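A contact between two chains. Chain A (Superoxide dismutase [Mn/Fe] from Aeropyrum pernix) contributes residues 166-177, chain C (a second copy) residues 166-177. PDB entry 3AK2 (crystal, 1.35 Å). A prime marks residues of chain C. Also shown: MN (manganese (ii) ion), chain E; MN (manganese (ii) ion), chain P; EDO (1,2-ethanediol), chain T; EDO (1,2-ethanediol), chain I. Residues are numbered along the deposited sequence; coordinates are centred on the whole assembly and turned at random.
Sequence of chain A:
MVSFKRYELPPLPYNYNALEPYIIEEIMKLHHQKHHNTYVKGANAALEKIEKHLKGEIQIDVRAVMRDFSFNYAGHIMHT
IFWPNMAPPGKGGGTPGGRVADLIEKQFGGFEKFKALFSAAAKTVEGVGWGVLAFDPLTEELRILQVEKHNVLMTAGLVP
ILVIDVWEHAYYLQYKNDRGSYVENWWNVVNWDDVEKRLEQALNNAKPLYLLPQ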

# COMPACT_ATOMS: atom_id res chain seq x y z
N VAL A 166 -5.02 -11.66 -11.90
CA VAL A 166 -6.15 -10.80 -12.24
C VAL A 166 -5.75 -9.35 -12.52
O VAL A 166 -6.57 -8.44 -12.42
CB VAL A 166 -7.32 -10.89 -11.22
CG1 VAL A 166 -7.99 -12.27 -11.29
CG2 VAL A 166 -6.86 -10.58 -9.81
N TRP A 167 -4.48 -9.14 -12.87
CA TRP A 167 -4.12 -7.88 -13.51
C TRP A 167 -4.96 -7.76 -14.77
O TRP A 167 -5.30 -8.77 -15.39
CB TRP A 167 -2.65 -7.86 -13.89
CG TRP A 167 -1.71 -7.58 -12.76
CD1 TRP A 167 -1.55 -8.32 -11.62
CD2 TRP A 167 -0.79 -6.49 -12.67
NE1 TRP A 167 -0.58 -7.75 -10.82
CE2 TRP A 167 -0.09 -6.63 -11.45
CE3 TRP A 167 -0.48 -5.41 -13.51
CZ2 TRP A 167 0.89 -5.72 -11.04
CZ3 TRP A 167 0.50 -4.51 -13.10
CH2 TRP A 167 1.17 -4.67 -11.88
N GLU A 168 -5.30 -6.53 -15.15
CA GLU A 168 -6.15 -6.33 -16.31
C GLU A 168 -5.53 -6.90 -17.59
O GLU A 168 -6.24 -7.46 -18.42
CB GLU A 168 -6.53 -4.85 -16.45
CG GLU A 168 -7.38 -4.37 -15.28
CD GLU A 168 -7.78 -2.91 -15.35
OE1 GLU A 168 -6.95 -2.07 -15.73
OE2 GLU A 168 -8.95 -2.62 -15.01
N HIS A 169 -4.21 -6.81 -17.71
CA HIS A 169 -3.52 -7.35 -18.89
C HIS A 169 -3.69 -8.86 -19.06
O HIS A 169 -3.44 -9.38 -20.15
CB HIS A 169 -2.03 -6.97 -18.92
CG HIS A 169 -1.20 -7.59 -17.83
ND1 HIS A 169 -0.54 -6.82 -16.89
CD2 HIS A 169 -0.89 -8.88 -17.55
CE1 HIS A 169 0.13 -7.62 -16.07
NE2 HIS A 169 -0.07 -8.87 -16.44
N ALA A 170 -4.09 -9.56 -18.00
CA ALA A 170 -4.29 -11.00 -18.08
C ALA A 170 -5.58 -11.39 -18.80
O ALA A 170 -5.73 -12.54 -19.22
CB ALA A 170 -4.23 -11.63 -16.68
N TYR A 171 -6.50 -10.44 -18.97
CA TYR A 171 -7.81 -10.79 -19.52
C TYR A 171 -8.47 -9.75 -20.42
O TYR A 171 -9.40 -10.09 -21.16
CB TYR A 171 -8.77 -11.17 -18.39
CG TYR A 171 -9.02 -10.08 -17.37
CD1 TYR A 171 -9.98 -9.08 -17.60
CD2 TYR A 171 -8.31 -10.04 -16.17
CE1 TYR A 171 -10.21 -8.08 -16.66
CE2 TYR A 171 -8.54 -9.05 -15.23
CZ TYR A 171 -9.48 -8.07 -15.48
OH TYR A 171 -9.71 -7.10 -14.54
N TYR A 172 -8.03 -8.49 -20.36
CA TYR A 172 -8.80 -7.39 -20.96
C TYR A 172 -9.06 -7.52 -22.46
O TYR A 172 -10.16 -7.22 -22.92
CB TYR A 172 -8.19 -6.02 -20.65
CG TYR A 172 -9.25 -4.96 -20.46
CD1 TYR A 172 -9.77 -4.71 -19.19
CD2 TYR A 172 -9.75 -4.24 -21.54
CE1 TYR A 172 -10.76 -3.75 -19.01
CE2 TYR A 172 -10.74 -3.28 -21.36
CZ TYR A 172 -11.24 -3.04 -20.09
OH TYR A 172 -12.22 -2.09 -19.92
N LEU A 173 -8.06 -7.97 -23.22
CA LEU A 173 -8.24 -8.08 -24.67
C LEU A 173 -9.38 -9.02 -25.06
O LEU A 173 -10.02 -8.81 -26.09
CB LEU A 173 -6.94 -8.52 -25.34
CG LEU A 173 -5.81 -7.49 -25.45
CD1 LEU A 173 -4.59 -8.14 -26.07
CD2 LEU A 173 -6.23 -6.27 -26.26
N GLN A 174 -9.61 -10.03 -24.23
CA GLN A 174 -10.63 -11.05 -24.50
C GLN A 174 -11.93 -10.79 -23.75
O GLN A 174 -13.02 -10.81 -24.33
CB GLN A 174 -10.08 -12.43 -24.13
CG GLN A 174 -11.03 -13.59 -24.37
CD GLN A 174 -10.37 -14.93 -24.10
OE1 GLN A 174 -9.18 -15.00 -23.81
NE2 GLN A 174 -11.15 -16.00 -24.18
N TYR A 175 -11.81 -10.54 -22.45
CA TYR A 175 -12.97 -10.45 -21.56
C TYR A 175 -13.37 -9.02 -21.23
O TYR A 175 -14.39 -8.80 -20.56
CB TYR A 175 -12.69 -11.24 -20.27
CG TYR A 175 -12.55 -12.73 -20.49
CD1 TYR A 175 -13.68 -13.55 -20.56
CD2 TYR A 175 -11.30 -13.31 -20.66
CE1 TYR A 175 -13.55 -14.92 -20.78
CE2 TYR A 175 -11.16 -14.68 -20.87
CZ TYR A 175 -12.30 -15.47 -20.93
OH TYR A 175 -12.18 -16.82 -21.14
N LYS A 176 -12.59 -8.05 -21.70
CA LYS A 176 -12.80 -6.63 -21.42
C LYS A 176 -12.88 -6.43 -19.90
O LYS A 176 -12.05 -6.98 -19.17
CB LYS A 176 -14.04 -6.08 -22.16
CG LYS A 176 -14.13 -6.50 -23.64
CD LYS A 176 -12.99 -5.93 -24.48
CE LYS A 176 -12.88 -6.61 -25.84
NZ LYS A 176 -13.98 -6.22 -26.77
N ASN A 177 -13.86 -5.68 -19.42
CA ASN A 177 -14.05 -5.44 -17.99
C ASN A 177 -14.55 -6.66 -17.21
O ASN A 177 -14.56 -6.65 -15.97
CB ASN A 177 -15.05 -4.32 -17.80
CG ASN A 177 -16.39 -4.64 -18.42
OD1 ASN A 177 -16.51 -4.72 -19.64
ND2 ASN A 177 -17.39 -4.85 -17.58
N VAL C 166 -3.67 5.88 -15.96
CA VAL C 166 -2.78 4.85 -16.54
C VAL C 166 -3.09 3.45 -16.01
O VAL C 166 -2.24 2.55 -16.07
CB VAL C 166 -1.27 5.20 -16.42
CG1 VAL C 166 -0.91 6.40 -17.31
CG2 VAL C 166 -0.85 5.45 -14.97
N TRP C 167 -4.30 3.24 -15.52
CA TRP C 167 -4.81 1.89 -15.35
C TRP C 167 -4.78 1.21 -16.72
O TRP C 167 -4.97 1.86 -17.75
CB TRP C 167 -6.24 1.91 -14.83
CG TRP C 167 -6.39 2.18 -13.36
CD1 TRP C 167 -6.02 3.30 -12.67
CD2 TRP C 167 -7.00 1.31 -12.40
NE1 TRP C 167 -6.34 3.17 -11.33
CE2 TRP C 167 -6.95 1.95 -11.15
CE3 TRP C 167 -7.58 0.03 -12.48
CZ2 TRP C 167 -7.45 1.36 -9.98
CZ3 TRP C 167 -8.08 -0.56 -11.32
CH2 TRP C 167 -8.01 0.12 -10.09
N GLU C 168 -4.55 -0.10 -16.73
CA GLU C 168 -4.46 -0.82 -18.00
C GLU C 168 -5.73 -0.68 -18.85
O GLU C 168 -5.64 -0.54 -20.07
CB GLU C 168 -4.06 -2.28 -17.75
CG GLU C 168 -2.66 -2.40 -17.15
CD GLU C 168 -2.24 -3.81 -16.84
OE1 GLU C 168 -3.07 -4.60 -16.35
OE2 GLU C 168 -1.05 -4.12 -17.08
N HIS C 169 -6.89 -0.64 -18.20
CA HIS C 169 -8.15 -0.48 -18.93
C HIS C 169 -8.28 0.84 -19.70
O HIS C 169 -9.11 0.96 -20.60
CB HIS C 169 -9.37 -0.70 -18.02
CG HIS C 169 -9.54 0.32 -16.94
ND1 HIS C 169 -9.51 -0.00 -15.60
CD2 HIS C 169 -9.77 1.66 -17.00
CE1 HIS C 169 -9.71 1.09 -14.88
NE2 HIS C 169 -9.87 2.11 -15.70
N ALA C 170 -7.45 1.82 -19.36
CA ALA C 170 -7.48 3.12 -20.04
C ALA C 170 -6.87 3.07 -21.44
O ALA C 170 -7.09 3.98 -22.25
CB ALA C 170 -6.79 4.18 -19.20
N TYR C 171 -6.10 2.02 -21.75
CA TYR C 171 -5.35 1.98 -23.00
C TYR C 171 -5.19 0.62 -23.67
O TYR C 171 -4.87 0.56 -24.85
CB TYR C 171 -3.97 2.61 -22.82
CG TYR C 171 -3.08 1.94 -21.78
CD1 TYR C 171 -2.29 0.83 -22.10
CD2 TYR C 171 -3.01 2.44 -20.47
CE1 TYR C 171 -1.47 0.22 -21.14
CE2 TYR C 171 -2.20 1.84 -19.51
CZ TYR C 171 -1.44 0.74 -19.85
OH TYR C 171 -0.64 0.17 -18.88
N TYR C 172 -5.42 -0.47 -22.92
CA TYR C 172 -4.96 -1.78 -23.38
C TYR C 172 -5.56 -2.25 -24.71
O TYR C 172 -4.85 -2.83 -25.54
CB TYR C 172 -5.13 -2.87 -22.30
CG TYR C 172 -3.99 -3.86 -22.32
CD1 TYR C 172 -2.87 -3.67 -21.52
CD2 TYR C 172 -4.02 -4.97 -23.17
CE1 TYR C 172 -1.81 -4.57 -21.55
CE2 TYR C 172 -2.97 -5.87 -23.21
CZ TYR C 172 -1.87 -5.66 -22.40
OH TYR C 172 -0.83 -6.56 -22.44
N LEU C 173 -6.84 -1.97 -24.93
CA LEU C 173 -7.49 -2.41 -26.16
C LEU C 173 -6.85 -1.81 -27.42
O LEU C 173 -6.84 -2.44 -28.47
CB LEU C 173 -8.99 -2.12 -26.13
CG LEU C 173 -9.86 -3.00 -25.23
CD1 LEU C 173 -11.30 -2.51 -25.27
CD2 LEU C 173 -9.78 -4.47 -25.62
N GLN C 174 -6.30 -0.61 -27.28
CA GLN C 174 -5.72 0.12 -28.40
C GLN C 174 -4.19 -0.00 -28.44
O GLN C 174 -3.62 -0.38 -29.46
CB GLN C 174 -6.13 1.59 -28.33
CG GLN C 174 -5.61 2.45 -29.47
CD GLN C 174 -6.14 3.86 -29.40
OE1 GLN C 174 -7.00 4.17 -28.58
NE2 GLN C 174 -5.63 4.73 -30.27
N TYR C 175 -3.56 0.31 -27.31
CA TYR C 175 -2.10 0.39 -27.23
C TYR C 175 -1.45 -0.88 -26.71
O TYR C 175 -0.22 -0.98 -26.68
CB TYR C 175 -1.68 1.59 -26.37
CG TYR C 175 -2.07 2.91 -26.99
CD1 TYR C 175 -1.23 3.54 -27.90
CD2 TYR C 175 -3.29 3.51 -26.68
CE1 TYR C 175 -1.58 4.75 -28.49
CE2 TYR C 175 -3.66 4.73 -27.26
CZ TYR C 175 -2.80 5.34 -28.16
OH TYR C 175 -3.15 6.53 -28.74
N LYS C 176 -2.28 -1.85 -26.33
CA LYS C 176 -1.81 -3.10 -25.72
C LYS C 176 -0.93 -2.77 -24.51
O LYS C 176 -1.30 -1.94 -23.69
CB LYS C 176 -1.10 -4.00 -26.77
CG LYS C 176 -1.87 -4.15 -28.10
CD LYS C 176 -3.23 -4.81 -27.92
CE LYS C 176 -4.14 -4.60 -29.14
NZ LYS C 176 -3.72 -5.38 -30.33
N ASN C 177 0.24 -3.41 -24.41
CA ASN C 177 1.17 -3.15 -23.31
C ASN C 177 1.86 -1.78 -23.38
O ASN C 177 2.51 -1.37 -22.42
CB ASN C 177 2.26 -4.21 -23.32
CG ASN C 177 3.08 -4.17 -24.58
OD1 ASN C 177 2.58 -4.48 -25.66
ND2 ASN C 177 4.33 -3.74 -24.46
MN MN E . 0.53 -10.66 -15.29
MN MN P . -9.98 4.33 -15.19
C1 EDO T . 2.44 -1.15 -15.09
O1 EDO T . 2.90 -1.72 -13.85
C2 EDO T . 1.12 -1.79 -15.49
O2 EDO T . 1.35 -3.02 -16.19
C1 EDO I . 5.41 -4.29 -20.65
O1 EDO I . 5.66 -3.27 -21.62
C2 EDO I . 5.45 -3.67 -19.25
O2 EDO I . 4.70 -4.49 -18.34
O HOH W 1 -0.85 -9.27 -21.53
O HOH W 2 -11.96 0.82 -20.04
O HOH W 3 0.45 -9.65 -13.42
O HOH W 4 -8.84 4.09 -13.58

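The two chains present the same stretch to each other, so nearly every interaction occurs twice, and like residues lie near like: the CA atoms of Glu168 and Glu168′ are 6.0 Å apart, those of Leu173 and Leu173′ 5.9 Å. These two residues cover the most surface on each side, and they divide the contact into a polar and an apolar part.

Glu168 points its CA-to-CB bond toward the other chain and carries its carboxylate to His169′. Its two oxygens both bond to that one residue: OE2 accepts from the ring nitrogen ND1 of His169′ at 2.7 Å and a nearly straight 165°, while OE1 accepts from the backbone N of His169′ at 2.9 Å and a more bent 142°. The reciprocal pair matches, with His169 ND1 to Glu168′ OE2 and His169 N to Glu168′ OE1 both at 2.8 Å. A carboxylate suits this place because its paired acceptors can meet a backbone donor and a side-chain donor together, in a buried setting where unpaired polar atoms would be costly. Histidine suits its own place because its ring has two nitrogens: while ND1 is held by the glutamate across the contact, NE2 of His169 binds manganese at 2.2 Å, and NE2 of His169′ binds the second ion at 2.3 Å. One manganese ligand in each subunit of this superoxide dismutase is thus hydrogen-bonded to a glutamate of the partner chain. The edge of the Trp167 ring lies beside the same carboxylate, CE3 being 3.8 Å from Glu168′ OE2. On this side a 1,2-ethanediol, probably from the crystallisation liquor, also donates from its O2 to Glu168′ OE2 at 2.8 Å.

Leu173 sets out sideways, but its end comes nearer to the partner. The CD2 methyls of Leu173 and Leu173′ meet at 4.0 Å, a van der Waals contact between identical groups. The branched side chain also packs at the edge of the tyrosine ring, with CG of Leu173 3.8 Å from CD2 of Tyr172′, and CD2 of Leu173 lies 3.7 Å from CD of Lys176′. Here the lysine contributes its aliphatic stem, while its NZ is hydrogen-bonded elsewhere in the structure.

Tyr172 links the two parts. One ring face lies against the backbone of His169′, and CE1 approaches CB of His169′ at 3.5 Å. Its hydroxyl OH reaches a water at 2.9 Å that donates to O of His169′, also at 2.9 Å, so an aromatic side chain with a polar tip serves both the packing and the hydrogen bonding.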